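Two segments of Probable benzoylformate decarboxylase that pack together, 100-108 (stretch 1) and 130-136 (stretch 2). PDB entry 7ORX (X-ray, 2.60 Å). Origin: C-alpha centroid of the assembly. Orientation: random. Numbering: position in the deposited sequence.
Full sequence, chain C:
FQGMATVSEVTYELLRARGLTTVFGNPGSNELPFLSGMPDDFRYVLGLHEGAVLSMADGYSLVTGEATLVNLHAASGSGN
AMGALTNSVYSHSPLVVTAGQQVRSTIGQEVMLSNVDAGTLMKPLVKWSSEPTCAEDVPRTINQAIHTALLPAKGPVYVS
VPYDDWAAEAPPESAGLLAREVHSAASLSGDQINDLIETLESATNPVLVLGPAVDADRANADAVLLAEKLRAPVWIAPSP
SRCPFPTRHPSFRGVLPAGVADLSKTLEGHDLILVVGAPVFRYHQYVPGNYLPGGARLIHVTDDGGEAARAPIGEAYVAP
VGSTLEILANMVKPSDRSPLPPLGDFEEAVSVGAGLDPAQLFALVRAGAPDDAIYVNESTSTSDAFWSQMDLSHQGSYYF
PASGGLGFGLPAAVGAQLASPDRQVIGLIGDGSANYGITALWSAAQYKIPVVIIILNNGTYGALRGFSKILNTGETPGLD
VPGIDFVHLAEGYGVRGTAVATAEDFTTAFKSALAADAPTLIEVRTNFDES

Stretch 1 100-108: GQQVRSTIG
Stretch 2 (130-136) SEPTCAE

Two side chains of stretch 1, Arg 104 and Gln 101, reach across to stretch 2 and carry all of the hydrogen bonding between them. The guanidinium of Arg 104 grips one carbonyl with both terminal nitrogens: NH2 donates to Pro 132 O at 2.9 Å (158°) and NH1 to the same Pro 132 O at 3.2 Å (140°). That oxygen lies at the guanidinium edge, near its plane, while Cys 134 N and Ala 135 N sit over one face, the first 3.6 Å from Arg 104 NH1 and the second 4.0 Å from Arg 104 NH2. Thr 133 O comes within 3.1 Å of Arg 104 NH1, but the angle is too poor for a hydrogen bond. The arginine extends through chi1 and chi2 (both t), then turns at chi3 (-90°) and chi4 (-83°).

The second link joins side chains: Gln 101 NE2 donates to Glu 131 OE1 at 2.8 Å (164°). Gln 101 (t, p, chi3 -77°) also accepts at OE1 from Gln 102 N, 2.8 Å away, so its amide is fixed at both ends. Glu 131 is extended (t, t, chi3 -98°), and its CA-CB bond points toward stretch 1.

Backbones stay well apart, with CA-CA distances of 9.1 Å for Gln 101-Glu 131 and 8.5 Å for Arg 104-Cys 134; long side chains span the gap. Stretch 1 leaves a strand after Gln 101 (-127/158) and turns through Arg 104 (-57/-45), where Thr 106 N and OG1 bond to Val 103 O at 3.0 and 2.9 Å. Stretch 2 runs from Pro 132 (-50/146) through Thr 133 (-76/-13) to extended Cys 134 (-160/163).

Packing is modest, 242 Å² over both sides, with Arg 104 covered most. Ile 107 (m, t) adds a nonpolar flank, its CD1 4.3 Å from Glu 131 OE2. Thr 133 and Cys 134 direct CA-CB away, leaving their backbone facing the arginine.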

# COMPACT_ATOMS: atom_id res chain seq x y z
N GLY C 100 19.70 1.95 5.19
CA GLY C 100 20.35 0.63 5.19
C GLY C 100 19.32 -0.48 5.30
O GLY C 100 18.35 -0.38 6.06
N GLN C 101 19.55 -1.57 4.59
CA GLN C 101 18.73 -2.80 4.70
C GLN C 101 19.68 -3.96 4.97
O GLN C 101 20.87 -3.85 4.70
CB GLN C 101 17.90 -2.94 3.43
CG GLN C 101 17.25 -4.29 3.25
CD GLN C 101 16.12 -4.49 4.23
OE1 GLN C 101 16.34 -4.76 5.42
NE2 GLN C 101 14.89 -4.39 3.71
N GLN C 102 19.14 -5.02 5.53
CA GLN C 102 19.89 -6.24 5.92
C GLN C 102 20.40 -6.93 4.65
O GLN C 102 20.02 -6.54 3.54
CB GLN C 102 18.89 -6.98 6.82
CG GLN C 102 19.39 -8.24 7.50
CD GLN C 102 20.56 -8.03 8.42
OE1 GLN C 102 21.69 -8.37 8.08
NE2 GLN C 102 20.30 -7.54 9.60
N VAL C 103 21.33 -7.85 4.77
CA VAL C 103 21.91 -8.56 3.59
C VAL C 103 20.75 -9.10 2.74
O VAL C 103 19.82 -9.67 3.29
CB VAL C 103 22.89 -9.66 4.04
CG1 VAL C 103 23.17 -10.69 2.98
CG2 VAL C 103 24.20 -9.04 4.49
N ARG C 104 20.85 -8.97 1.43
CA ARG C 104 19.77 -9.19 0.44
C ARG C 104 19.21 -10.62 0.57
O ARG C 104 17.99 -10.75 0.63
CB ARG C 104 20.34 -8.85 -0.93
CG ARG C 104 19.28 -8.76 -2.01
CD ARG C 104 19.89 -8.31 -3.32
NE ARG C 104 19.86 -6.86 -3.42
CZ ARG C 104 18.81 -6.13 -3.83
NH1 ARG C 104 17.68 -6.71 -4.19
NH2 ARG C 104 18.89 -4.80 -3.86
N SER C 105 20.06 -11.65 0.69
CA SER C 105 19.60 -13.06 0.83
C SER C 105 18.80 -13.32 2.13
O SER C 105 18.03 -14.28 2.14
CB SER C 105 20.73 -14.07 0.66
OG SER C 105 21.92 -13.68 1.34
N THR C 106 18.91 -12.48 3.17
CA THR C 106 18.35 -12.77 4.52
C THR C 106 17.04 -11.99 4.83
O THR C 106 16.41 -12.29 5.88
CB THR C 106 19.38 -12.50 5.64
OG1 THR C 106 19.64 -11.09 5.79
CG2 THR C 106 20.67 -13.27 5.42
N ILE C 107 16.63 -11.04 4.00
CA ILE C 107 15.44 -10.17 4.29
C ILE C 107 14.18 -11.05 4.42
O ILE C 107 13.39 -10.81 5.32
CB ILE C 107 15.29 -9.06 3.23
CG1 ILE C 107 16.49 -8.09 3.23
CG2 ILE C 107 13.98 -8.30 3.40
CD1 ILE C 107 16.71 -7.38 1.90
N GLY C 108 13.99 -12.04 3.56
CA GLY C 108 12.78 -12.89 3.51
C GLY C 108 12.52 -13.64 4.81
O GLY C 108 11.35 -13.67 5.23
N SER C 130 11.77 3.24 -3.61
CA SER C 130 12.30 2.04 -4.28
C SER C 130 13.11 1.21 -3.30
O SER C 130 13.88 1.82 -2.59
CB SER C 130 13.13 2.41 -5.46
OG SER C 130 13.50 1.23 -6.19
N GLU C 131 12.93 -0.11 -3.29
CA GLU C 131 14.01 -1.04 -2.90
C GLU C 131 14.55 -1.63 -4.20
O GLU C 131 13.93 -2.54 -4.72
CB GLU C 131 13.52 -2.09 -1.88
CG GLU C 131 14.65 -2.98 -1.31
CD GLU C 131 14.37 -3.79 -0.03
OE1 GLU C 131 14.75 -3.34 1.10
OE2 GLU C 131 13.83 -4.93 -0.16
N PRO C 132 15.70 -1.19 -4.77
CA PRO C 132 16.16 -1.71 -6.06
C PRO C 132 16.15 -3.24 -6.08
O PRO C 132 16.39 -3.87 -5.05
CB PRO C 132 17.60 -1.21 -6.22
CG PRO C 132 17.68 -0.02 -5.27
CD PRO C 132 16.69 -0.29 -4.16
N THR C 133 15.85 -3.83 -7.23
CA THR C 133 15.67 -5.30 -7.34
C THR C 133 17.03 -6.04 -7.33
O THR C 133 17.02 -7.27 -7.17
CB THR C 133 14.85 -5.62 -8.59
OG1 THR C 133 15.54 -5.03 -9.70
CG2 THR C 133 13.44 -5.08 -8.42
N CYS C 134 18.15 -5.32 -7.49
CA CYS C 134 19.51 -5.89 -7.41
C CYS C 134 20.54 -4.79 -7.14
O CYS C 134 20.26 -3.65 -7.40
CB CYS C 134 19.86 -6.59 -8.72
SG CYS C 134 19.54 -5.53 -10.16
N ALA C 135 21.73 -5.18 -6.71
CA ALA C 135 22.87 -4.27 -6.48
C ALA C 135 23.13 -3.42 -7.73
O ALA C 135 23.36 -2.24 -7.59
CB ALA C 135 24.06 -5.10 -6.07
N GLU C 136 23.09 -4.01 -8.91
CA GLU C 136 23.46 -3.34 -10.18
C GLU C 136 22.64 -2.06 -10.34
O GLU C 136 23.16 -1.03 -10.86
CB GLU C 136 23.21 -4.32 -11.31
CG GLU C 136 24.19 -5.49 -11.26
CD GLU C 136 23.62 -6.84 -11.67
OE1 GLU C 136 23.93 -7.29 -12.81
OE2 GLU C 136 22.87 -7.44 -10.85